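Local coordinates for dihydrodipicolinate reductase N-terminus domain-containing protein (Mycobacterium smegmatis, PDB 6IAQ) that probably catalyses the NADP-dependent reductive amination of ketones to amines, as a native amine dehydrogenase related to dihydrodipicolinate reductase and 2,4-diaminopentanoate dehydrogenase, at residues A[138-152]-A[295-309]. Sequence-based numbering, arbitrary orientation.
With NAP (NADP nicotinamide-adenine-dinucleotide phosphate), chain F.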
ATOM      1  N   THR A 138      15.162  -6.566  -3.202  1.00 30.00           N
ATOM      2  CA  THR A 138      14.318  -5.509  -2.605  1.00 29.14           C
ATOM      3  C   THR A 138      15.054  -4.173  -2.749  1.00 29.29           C
ATOM      4  O   THR A 138      15.926  -4.063  -3.630  1.00 29.21           O
ATOM      5  CB  THR A 138      13.926  -5.896  -1.183  1.00 28.76           C
ATOM      6  OG1 THR A 138      13.135  -4.870  -0.585  1.00 31.59           O
ATOM      7  CG2 THR A 138      15.127  -6.162  -0.308  1.00 31.15           C
ATOM      8  N   GLY A 139      14.681  -3.204  -1.919  1.00 27.71           N
ATOM      9  CA  GLY A 139      15.144  -1.811  -2.012  1.00 27.11           C
ATOM     10  C   GLY A 139      13.971  -0.866  -2.172  1.00 29.16           C
ATOM     11  O   GLY A 139      12.805  -1.225  -1.734  1.00 25.35           O
ATOM     12  N   TYR A 140      14.244   0.297  -2.771  1.00 27.12           N
ATOM     13  CA  TYR A 140      13.261   1.412  -2.866  1.00 26.26           C
ATOM     14  C   TYR A 140      11.978   0.910  -3.545  1.00 23.19           C
ATOM     15  O   TYR A 140      10.848   1.205  -3.069  1.00 21.53           O
ATOM     16  CB  TYR A 140      13.859   2.594  -3.631  1.00 24.28           C
ATOM     17  CG  TYR A 140      12.827   3.674  -3.871  1.00 23.18           C
ATOM     18  CD1 TYR A 140      12.301   4.390  -2.808  1.00 25.78           C
ATOM     19  CD2 TYR A 140      12.308   3.891  -5.133  1.00 23.72           C
ATOM     20  CE1 TYR A 140      11.303   5.322  -2.991  1.00 22.79           C
ATOM     21  CE2 TYR A 140      11.340   4.858  -5.346  1.00 23.37           C
ATOM     22  CZ  TYR A 140      10.822   5.556  -4.267  1.00 24.22           C
ATOM     23  OH  TYR A 140       9.857   6.499  -4.476  1.00 23.31           O
ATOM     24  N   GLN A 141      12.133   0.157  -4.622  1.00 25.82           N
ATOM     25  CA  GLN A 141      11.031  -0.213  -5.557  1.00 25.41           C
ATOM     26  C   GLN A 141       9.974  -1.040  -4.822  1.00 24.51           C
ATOM     27  O   GLN A 141       8.789  -0.989  -5.246  1.00 27.52           O
ATOM     28  CB  GLN A 141      11.503  -1.004  -6.779  1.00 27.58           C
ATOM     29  CG  GLN A 141      12.887  -0.632  -7.321  1.00 29.19           C
ATOM     30  CD  GLN A 141      13.906  -1.590  -6.761  1.00 28.56           C
ATOM     31  OE1 GLN A 141      14.102  -1.628  -5.547  1.00 24.12           O
ATOM     32  NE2 GLN A 141      14.428  -2.476  -7.620  1.00 27.56           N
ATOM     33  N   ASP A 142      10.370  -1.807  -3.805  1.00 26.52           N
ATOM     34  CA  ASP A 142       9.542  -2.854  -3.144  1.00 26.75           C
ATOM     35  C   ASP A 142       8.137  -2.272  -2.831  1.00 28.65           C
ATOM     36  O   ASP A 142       7.139  -2.818  -3.306  1.00 28.04           O
ATOM     37  CB  ASP A 142      10.283  -3.350  -1.909  1.00 26.40           C
ATOM     38  CG  ASP A 142       9.651  -4.457  -1.095  1.00 28.91           C
ATOM     39  OD1 ASP A 142       8.399  -4.580  -1.108  1.00 26.75           O
ATOM     40  OD2 ASP A 142      10.438  -5.175  -0.407  1.00 28.39           O
ATOM     41  N   THR A 143       8.081  -1.208  -2.050  1.00 27.09           N
ATOM     42  CA  THR A 143       6.831  -0.487  -1.715  1.00 24.73           C
ATOM     43  C   THR A 143       6.457   0.492  -2.830  1.00 24.65           C
ATOM     44  O   THR A 143       5.327   0.399  -3.349  1.00 25.97           O
ATOM     45  CB  THR A 143       6.943   0.216  -0.367  1.00 23.60           C
ATOM     46  OG1 THR A 143       7.209  -0.743   0.632  1.00 23.45           O
ATOM     47  CG2 THR A 143       5.677   0.952  -0.018  1.00 26.24           C
ATOM     48  N   PHE A 144       7.346   1.413  -3.212  1.00 26.80           N
ATOM     49  CA  PHE A 144       6.939   2.661  -3.924  1.00 24.70           C
ATOM     50  C   PHE A 144       6.649   2.418  -5.399  1.00 26.88           C
ATOM     51  O   PHE A 144       5.898   3.220  -5.964  1.00 24.55           O
ATOM     52  CB  PHE A 144       7.976   3.753  -3.691  1.00 24.02           C
ATOM     53  CG  PHE A 144       7.998   4.201  -2.253  1.00 24.74           C
ATOM     54  CD1 PHE A 144       6.996   5.019  -1.750  1.00 25.93           C
ATOM     55  CD2 PHE A 144       8.975   3.735  -1.385  1.00 22.85           C
ATOM     56  CE1 PHE A 144       7.019   5.408  -0.416  1.00 24.49           C
ATOM     57  CE2 PHE A 144       8.974   4.096  -0.051  1.00 25.81           C
ATOM     58  CZ  PHE A 144       7.984   4.921   0.443  1.00 24.48           C
ATOM     59  N   TRP A 145       7.178   1.347  -6.002  1.00 25.19           N
ATOM     60  CA  TRP A 145       6.945   1.073  -7.440  1.00 26.90           C
ATOM     61  C   TRP A 145       6.178  -0.242  -7.641  1.00 25.70           C
ATOM     62  O   TRP A 145       5.692  -0.432  -8.769  1.00 29.02           O
ATOM     63  CB  TRP A 145       8.240   1.099  -8.260  1.00 26.40           C
ATOM     64  CG  TRP A 145       8.957   2.407  -8.269  1.00 25.57           C
ATOM     65  CD1 TRP A 145       8.452   3.629  -7.927  1.00 27.75           C
ATOM     66  CD2 TRP A 145      10.313   2.635  -8.676  1.00 26.59           C
ATOM     67  NE1 TRP A 145       9.401   4.603  -8.092  1.00 26.40           N
ATOM     68  CE2 TRP A 145      10.566   4.020  -8.523  1.00 25.64           C
ATOM     69  CE3 TRP A 145      11.365   1.798  -9.072  1.00 26.71           C
ATOM     70  CZ2 TRP A 145      11.822   4.583  -8.762  1.00 23.67           C
ATOM     71  CZ3 TRP A 145      12.594   2.364  -9.365  1.00 26.08           C
ATOM     72  CH2 TRP A 145      12.826   3.734  -9.194  1.00 26.48           C
ATOM     73  N   VAL A 146       6.067  -1.105  -6.633  1.00 26.96           N
ATOM     74  CA  VAL A 146       5.395  -2.420  -6.810  1.00 27.83           C
ATOM     75  C   VAL A 146       4.217  -2.576  -5.847  1.00 26.16           C
ATOM     76  O   VAL A 146       3.071  -2.474  -6.329  1.00 31.22           O
ATOM     77  CB  VAL A 146       6.393  -3.584  -6.696  1.00 28.59           C
ATOM     78  CG1 VAL A 146       5.691  -4.924  -6.856  1.00 27.96           C
ATOM     79  CG2 VAL A 146       7.562  -3.430  -7.664  1.00 31.20           C
ATOM     80  N   ASN A 147       4.447  -2.839  -4.557  1.00 25.47           N
ATOM     81  CA  ASN A 147       3.381  -3.276  -3.628  1.00 26.07           C
ATOM     82  C   ASN A 147       2.327  -2.154  -3.383  1.00 30.02           C
ATOM     83  O   ASN A 147       1.112  -2.484  -3.292  1.00 25.41           O
ATOM     84  CB  ASN A 147       3.958  -3.820  -2.328  1.00 27.18           C
ATOM     85  CG  ASN A 147       4.533  -5.228  -2.516  1.00 34.24           C
ATOM     86  OD1 ASN A 147       3.797  -6.145  -2.819  1.00 31.17           O
ATOM     87  ND2 ASN A 147       5.838  -5.423  -2.393  1.00 24.64           N
ATOM     88  N   MET A 148       2.740  -0.891  -3.244  1.00 26.53           N
ATOM     89  CA  MET A 148       1.783   0.221  -3.012  1.00 27.98           C
ATOM     90  C   MET A 148       1.001   0.494  -4.302  1.00 25.14           C
ATOM     91  O   MET A 148      -0.185   0.901  -4.222  1.00 27.27           O
ATOM     92  CB  MET A 148       2.501   1.516  -2.604  1.00 26.87           C
ATOM     93  CG  MET A 148       1.504   2.557  -2.081  1.00 29.65           C
ATOM     94  SD  MET A 148       2.386   3.936  -1.360  1.00 30.87           S
ATOM     95  CE  MET A 148       2.615   3.257   0.277  1.00 31.09           C
ATOM     96  N   ILE A 149       1.626   0.271  -5.453  1.00 25.75           N
ATOM     97  CA  ILE A 149       0.961   0.471  -6.758  1.00 26.44           C
ATOM     98  C   ILE A 149      -0.067  -0.642  -6.987  1.00 28.45           C
ATOM     99  O   ILE A 149      -1.218  -0.325  -7.378  1.00 30.38           O
ATOM    100  CB  ILE A 149       1.965   0.600  -7.911  1.00 27.03           C
ATOM    101  CG1 ILE A 149       2.999   1.692  -7.662  1.00 26.74           C
ATOM    102  CG2 ILE A 149       1.234   0.830  -9.224  1.00 28.90           C
ATOM    103  CD1 ILE A 149       2.431   3.013  -7.131  1.00 25.20           C
ATOM    104  N   ALA A 150       0.287  -1.894  -6.722  1.00 30.08           N
ATOM    105  CA  ALA A 150      -0.678  -3.011  -6.798  1.00 29.13           C
ATOM    106  C   ALA A 150      -1.843  -2.765  -5.825  1.00 27.59           C
ATOM    107  O   ALA A 150      -2.999  -3.064  -6.179  1.00 27.65           O
ATOM    108  CB  ALA A 150       0.013  -4.324  -6.534  1.00 31.13           C
ATOM    109  N   LEU A 151      -1.567  -2.260  -4.620  1.00 29.56           N
ATOM    110  CA  LEU A 151      -2.633  -1.955  -3.636  1.00 29.91           C
ATOM    111  C   LEU A 151      -3.572  -0.875  -4.216  1.00 28.82           C
ATOM    112  O   LEU A 151      -4.801  -1.028  -4.119  1.00 26.59           O
ATOM    113  CB  LEU A 151      -1.988  -1.531  -2.317  1.00 30.03           C
ATOM    114  CG  LEU A 151      -2.955  -1.127  -1.199  1.00 28.74           C
ATOM    115  CD1 LEU A 151      -3.965  -2.212  -0.888  1.00 28.88           C
ATOM    116  CD2 LEU A 151      -2.197  -0.773   0.075  1.00 30.24           C
ATOM    117  N   LEU A 152      -3.021   0.196  -4.780  1.00 27.81           N
ATOM    118  CA  LEU A 152      -3.830   1.281  -5.390  1.00 29.33           C
ATOM    119  C   LEU A 152      -4.705   0.690  -6.505  1.00 33.67           C
ATOM    120  O   LEU A 152      -5.898   1.052  -6.585  1.00 27.37           O
ATOM    121  CB  LEU A 152      -2.923   2.372  -5.941  1.00 28.00           C
ATOM    122  CG  LEU A 152      -3.639   3.582  -6.527  1.00 30.43           C
ATOM    123  CD1 LEU A 152      -4.249   4.389  -5.390  1.00 32.25           C
ATOM    124  CD2 LEU A 152      -2.702   4.424  -7.361  1.00 31.49           C
ATOM    125  N   LEU A 295      -1.579   8.965  -6.997  1.00 27.33           N
ATOM    126  CA  LEU A 295      -0.721   8.754  -5.802  1.00 27.47           C
ATOM    127  C   LEU A 295       0.555   9.566  -5.999  1.00 27.45           C
ATOM    128  O   LEU A 295       1.152   9.533  -7.090  1.00 26.48           O
ATOM    129  CB  LEU A 295      -0.417   7.272  -5.611  1.00 30.72           C
ATOM    130  CG  LEU A 295       0.420   6.903  -4.377  1.00 32.81           C
ATOM    131  CD1 LEU A 295      -0.129   5.645  -3.712  1.00 36.92           C
ATOM    132  CD2 LEU A 295       1.874   6.648  -4.733  1.00 38.16           C
ATOM    133  N   SER A 296       0.933  10.296  -4.962  1.00 26.20           N
ATOM    134  CA  SER A 296       2.192  11.071  -4.897  1.00 28.24           C
ATOM    135  C   SER A 296       2.791  10.868  -3.505  1.00 25.23           C
ATOM    136  O   SER A 296       2.019  10.756  -2.519  1.00 26.31           O
ATOM    137  CB  SER A 296       1.918  12.529  -5.215  1.00 27.19           C
ATOM    138  OG  SER A 296       2.940  13.359  -4.727  1.00 37.00           O
ATOM    139  N   ASN A 297       4.113  10.899  -3.412  1.00 27.86           N
ATOM    140  CA  ASN A 297       4.817  10.751  -2.115  1.00 23.50           C
ATOM    141  C   ASN A 297       5.641  12.007  -1.841  1.00 24.03           C
ATOM    142  O   ASN A 297       6.589  11.905  -1.046  1.00 23.08           O
ATOM    143  CB  ASN A 297       5.607   9.439  -2.085  1.00 24.25           C
ATOM    144  CG  ASN A 297       4.724   8.209  -2.057  1.00 25.11           C
ATOM    145  OD1 ASN A 297       4.002   7.939  -1.082  1.00 27.90           O
ATOM    146  ND2 ASN A 297       4.761   7.470  -3.130  1.00 23.92           N
ATOM    147  N   GLY A 298       5.289  13.142  -2.453  1.00 24.79           N
ATOM    148  CA  GLY A 298       6.023  14.399  -2.238  1.00 25.80           C
ATOM    149  C   GLY A 298       7.498  14.215  -2.539  1.00 27.26           C
ATOM    150  O   GLY A 298       7.794  13.535  -3.520  1.00 26.94           O
ATOM    151  N   THR A 299       8.396  14.817  -1.763  1.00 26.54           N
ATOM    152  CA  THR A 299       9.873  14.638  -1.946  1.00 25.44           C
ATOM    153  C   THR A 299      10.247  13.337  -1.252  1.00 24.75           C
ATOM    154  O   THR A 299      10.597  13.355  -0.081  1.00 24.95           O
ATOM    155  CB  THR A 299      10.667  15.864  -1.498  1.00 29.21           C
ATOM    156  OG1 THR A 299      10.167  16.931  -2.293  1.00 28.11           O
ATOM    157  CG2 THR A 299      12.143  15.712  -1.768  1.00 30.76           C
ATOM    158  N   VAL A 300      10.045  12.226  -1.952  1.00 25.78           N
ATOM    159  CA  VAL A 300      10.109  10.864  -1.361  1.00 24.80           C
ATOM    160  C   VAL A 300      11.549  10.564  -0.960  1.00 25.15           C
ATOM    161  O   VAL A 300      12.483  10.878  -1.703  1.00 27.23           O
ATOM    162  CB  VAL A 300       9.536   9.841  -2.357  1.00 24.74           C
ATOM    163  CG1 VAL A 300      10.324   9.776  -3.657  1.00 22.39           C
ATOM    164  CG2 VAL A 300       9.410   8.479  -1.711  1.00 24.44           C
ATOM    165  N   PRO A 301      11.781  10.046   0.268  1.00 27.58           N
ATOM    166  CA  PRO A 301      13.140   9.732   0.735  1.00 27.61           C
ATOM    167  C   PRO A 301      13.693   8.421   0.155  1.00 26.29           C
ATOM    168  O   PRO A 301      13.734   7.424   0.860  1.00 25.12           O
ATOM    169  CB  PRO A 301      12.966   9.643   2.256  1.00 25.93           C
ATOM    170  CG  PRO A 301      11.540   9.172   2.419  1.00 28.11           C
ATOM    171  CD  PRO A 301      10.769   9.884   1.327  1.00 26.74           C
ATOM    172  N   THR A 302      14.082   8.452  -1.125  1.00 24.92           N
ATOM    173  CA  THR A 302      14.517   7.247  -1.880  1.00 25.80           C
ATOM    174  C   THR A 302      15.703   6.587  -1.155  1.00 23.62           C
ATOM    175  O   THR A 302      15.681   5.400  -0.944  1.00 21.96           O
ATOM    176  CB  THR A 302      14.875   7.614  -3.321  1.00 26.63           C
ATOM    177  OG1 THR A 302      13.803   8.394  -3.859  1.00 26.16           O
ATOM    178  CG2 THR A 302      15.156   6.404  -4.201  1.00 26.50           C
ATOM    179  N   GLN A 303      16.721   7.349  -0.813  1.00 23.40           N
ATOM    180  CA  GLN A 303      17.957   6.824  -0.191  1.00 26.05           C
ATOM    181  C   GLN A 303      17.603   6.103   1.116  1.00 27.26           C
ATOM    182  O   GLN A 303      18.023   4.972   1.311  1.00 25.35           O
ATOM    183  CB  GLN A 303      18.945   7.968   0.060  1.00 25.46           C
ATOM    184  CG  GLN A 303      20.310   7.473   0.530  1.00 26.41           C
ATOM    185  CD  GLN A 303      21.065   8.552   1.262  1.00 28.69           C
ATOM    186  OE1 GLN A 303      20.708   8.923   2.373  1.00 27.56           O
ATOM    187  NE2 GLN A 303      22.109   9.061   0.642  1.00 26.25           N
ATOM    188  N   THR A 304      16.877   6.736   2.020  1.00 26.55           N
ATOM    189  CA  THR A 304      16.627   6.129   3.339  1.00 26.09           C
ATOM    190  C   THR A 304      15.761   4.884   3.146  1.00 25.48           C
ATOM    191  O   THR A 304      16.091   3.862   3.793  1.00 23.35           O
ATOM    192  CB  THR A 304      16.007   7.107   4.336  1.00 28.53           C
ATOM    193  OG1 THR A 304      16.795   8.290   4.387  1.00 24.91           O
ATOM    194  CG2 THR A 304      15.887   6.512   5.723  1.00 30.01           C
ATOM    195  N   THR A 305      14.700   4.943   2.332  1.00 23.03           N
ATOM    196  CA  THR A 305      13.720   3.829   2.216  1.00 24.68           C
ATOM    197  C   THR A 305      14.308   2.707   1.346  1.00 26.49           C
ATOM    198  O   THR A 305      13.790   1.569   1.406  1.00 24.31           O
ATOM    199  CB  THR A 305      12.341   4.290   1.732  1.00 23.65           C
ATOM    200  OG1 THR A 305      12.450   4.841   0.414  1.00 22.75           O
ATOM    201  CG2 THR A 305      11.694   5.292   2.671  1.00 22.95           C
ATOM    202  N   THR A 306      15.356   2.952   0.569  1.00 26.39           N
ATOM    203  CA  THR A 306      16.124   1.838  -0.034  1.00 25.57           C
ATOM    204  C   THR A 306      16.591   0.918   1.106  1.00 26.92           C
ATOM    205  O   THR A 306      16.392  -0.321   1.058  1.00 25.52           O
ATOM    206  CB  THR A 306      17.324   2.346  -0.831  1.00 26.52           C
ATOM    207  OG1 THR A 306      16.879   3.010  -2.003  1.00 27.90           O
ATOM    208  CG2 THR A 306      18.280   1.239  -1.206  1.00 32.76           C
ATOM    209  N   CYS A 307      17.159   1.518   2.136  1.00 26.69           N
ATOM    210  CA  CYS A 307      17.888   0.808   3.230  1.00 27.32           C
ATOM    211  C   CYS A 307      16.873   0.242   4.232  1.00 31.21           C
ATOM    212  O   CYS A 307      17.008  -0.935   4.594  1.00 27.17           O
ATOM    213  CB  CYS A 307      18.887   1.768   3.855  1.00 26.66           C
ATOM    214  SG  CYS A 307      20.132   2.265   2.636  1.00 28.40           S
ATOM    215  N   THR A 308      15.859   1.025   4.626  1.00 25.67           N
ATOM    216  CA  THR A 308      14.811   0.571   5.586  1.00 28.92           C
ATOM    217  C   THR A 308      14.062  -0.611   4.993  1.00 27.03           C
ATOM    218  O   THR A 308      13.761  -1.537   5.742  1.00 30.40           O
ATOM    219  CB  THR A 308      13.788   1.648   5.954  1.00 29.22           C
ATOM    220  OG1 THR A 308      13.095   2.049   4.758  1.00 28.48           O
ATOM    221  CG2 THR A 308      14.453   2.793   6.675  1.00 31.70           C
ATOM    222  N   GLN A 309      13.793  -0.614   3.690  1.00 26.66           N
ATOM    223  CA  GLN A 309      13.004  -1.720   3.110  1.00 25.43           C
ATOM    224  C   GLN A 309      13.823  -3.008   3.123  1.00 29.95           C
ATOM    225  O   GLN A 309      13.261  -4.045   3.523  1.00 27.87           O
ATOM    226  CB  GLN A 309      12.448  -1.320   1.757  1.00 23.77           C
ATOM    227  CG  GLN A 309      11.314  -0.309   1.906  1.00 24.04           C
ATOM    228  CD  GLN A 309      10.761   0.065   0.565  1.00 22.83           C
ATOM    229  OE1 GLN A 309       9.875  -0.595   0.043  1.00 26.35           O
ATOM    230  NE2 GLN A 309      11.304   1.117  -0.007  1.00 24.74           N
TER
HETATM  231  PA  NAP F 402      28.671   1.822  -3.942  1.00 26.75           P
HETATM  232  O1A NAP F 402      28.800   2.836  -2.905  1.00 26.25           O
HETATM  233  O2A NAP F 402      29.500   1.825  -5.260  1.00 25.71           O
HETATM  234  O5B NAP F 402      28.891   0.386  -3.195  1.00 29.38           O
HETATM  235  C5B NAP F 402      29.139  -0.833  -3.908  1.00 29.66           C
HETATM  236  C4B NAP F 402      29.982  -1.736  -3.018  1.00 32.85           C
HETATM  237  O4B NAP F 402      30.211  -3.002  -3.631  1.00 33.64           O
HETATM  238  C3B NAP F 402      31.384  -1.173  -2.658  1.00 34.37           C
HETATM  239  O3B NAP F 402      31.457  -1.286  -1.216  1.00 34.47           O
HETATM  240  C2B NAP F 402      32.406  -2.117  -3.285  1.00 38.56           C
HETATM  241  O2B NAP F 402      33.552  -2.383  -2.445  1.00 41.17           O
HETATM  242  C1B NAP F 402      31.585  -3.370  -3.284  1.00 33.78           C
HETATM  243  N9A NAP F 402      31.958  -4.425  -4.224  1.00 37.01           N
HETATM  244  C8A NAP F 402      32.040  -4.385  -5.569  1.00 33.26           C
HETATM  245  N7A NAP F 402      32.328  -5.616  -6.011  1.00 34.98           N
HETATM  246  C5A NAP F 402      32.341  -6.443  -4.939  1.00 37.22           C
HETATM  247  C6A NAP F 402      32.550  -7.888  -4.666  1.00 38.30           C
HETATM  248  N6A NAP F 402      32.805  -8.739  -5.651  1.00 40.84           N
HETATM  249  N1A NAP F 402      32.488  -8.316  -3.406  1.00 37.82           N
HETATM  250  C2A NAP F 402      32.222  -7.510  -2.358  1.00 38.14           C
HETATM  251  N3A NAP F 402      32.014  -6.181  -2.504  1.00 37.50           N
HETATM  252  C4A NAP F 402      32.104  -5.652  -3.758  1.00 34.81           C
HETATM  253  O3  NAP F 402      27.121   1.699  -4.479  1.00 27.67           O
HETATM  254  PN  NAP F 402      25.766   1.819  -3.531  1.00 25.24           P
HETATM  255  O1N NAP F 402      25.124   3.170  -3.607  1.00 27.32           O
HETATM  256  O2N NAP F 402      26.017   1.253  -2.178  1.00 24.96           O
HETATM  257  O5D NAP F 402      24.963   0.804  -4.469  1.00 24.22           O
HETATM  258  C5D NAP F 402      25.202  -0.605  -4.581  1.00 25.52           C
HETATM  259  C4D NAP F 402      24.259  -1.319  -5.508  1.00 26.50           C
HETATM  260  O4D NAP F 402      22.916  -1.236  -4.928  1.00 27.28           O
HETATM  261  C3D NAP F 402      24.266  -0.710  -6.881  1.00 25.18           C
HETATM  262  O3D NAP F 402      24.238  -1.681  -7.911  1.00 23.76           O
HETATM  263  C2D NAP F 402      22.971   0.114  -6.891  1.00 25.39           C
HETATM  264  O2D NAP F 402      22.519   0.291  -8.241  1.00 24.89           O
HETATM  265  C1D NAP F 402      22.064  -0.740  -5.958  1.00 26.95           C
HETATM  266  N1N NAP F 402      20.987   0.062  -5.352  1.00 23.74           N
HETATM  267  C2N NAP F 402      19.753  -0.395  -5.450  1.00 24.60           C
HETATM  268  C3N NAP F 402      18.705   0.363  -4.947  1.00 24.38           C
HETATM  269  C7N NAP F 402      17.280  -0.145  -4.992  1.00 26.19           C
HETATM  270  O7N NAP F 402      16.412   0.664  -4.669  1.00 26.83           O
HETATM  271  N7N NAP F 402      16.995  -1.416  -5.325  1.00 24.85           N
HETATM  272  C4N NAP F 402      18.982   1.585  -4.335  1.00 22.74           C
HETATM  273  C5N NAP F 402      20.292   2.043  -4.239  1.00 23.77           C
HETATM  274  C6N NAP F 402      21.273   1.238  -4.762  1.00 22.34           C
HETATM  275  P2B NAP F 402      34.581  -1.240  -2.013  1.00 38.72           P
HETATM  276  O1X NAP F 402      33.878  -0.298  -1.079  1.00 35.82           O
HETATM  277  O2X NAP F 402      35.611  -1.967  -1.151  1.00 37.48           O
HETATM  278  O3X NAP F 402      35.000  -0.754  -3.404  1.00 43.32           O
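One buried amide, that of Q309, ties helix 302-309 to Y140 and to the N-terminal end of helix 141-152. Its OE1 takes two donors: the backbone N of T143 at 2.8 Å, lying in the carbonyl plane, and T143 OG1 at 2.7 Å, well above that plane. T143 can give both because its hydroxyl lies beside its own backbone N (chi1 -59°). The other end, Q309 NE2, donates to Y140 O at 3.1 Å and also to T305 O one turn back in its own helix, which fixes the rotation of the amide. The same amide stands nearly perpendicular to the F144 ring, NE2 at the ring's edge. V300 CG2 lies over one face of that ring, 4.2 Å from its centroid, in a CH-pi contact, while T143 CB lies over the rim of the opposite face. The Y140 ring, swung anti to its backbone N (chi1 174°), carries T302 CG2 over a face, with T305 OG1 at its edge 3.3 Å from Y140 CD1; V300 meets its hydroxyl end with both methyls. This packing frames the nicotinamide: Y140 N donates to O7N of NADP at 2.9 Å, Q141 OE1 accepts from N7N, and T306 CG2 comes within 3.2 Å of C4N, the hydride-carrying carbon. The backbone of G139 runs beside the carboxamide. Farther along, M148 SD and L152 CD2 pack on L295. Helix segments 141-152 and 302-309 run almost at right angles, their axes 9.7 Å apart at closest approach. Helix 141-152 leads from strand 134-137 of the Rossmann-type parallel sheet onto the mixed sheet, where Y140 and W145 touch strand 282-288; D281 binds T302 OG1, R313 pairs with D142, and T308 OG1 bonds T155 O of the second subunit.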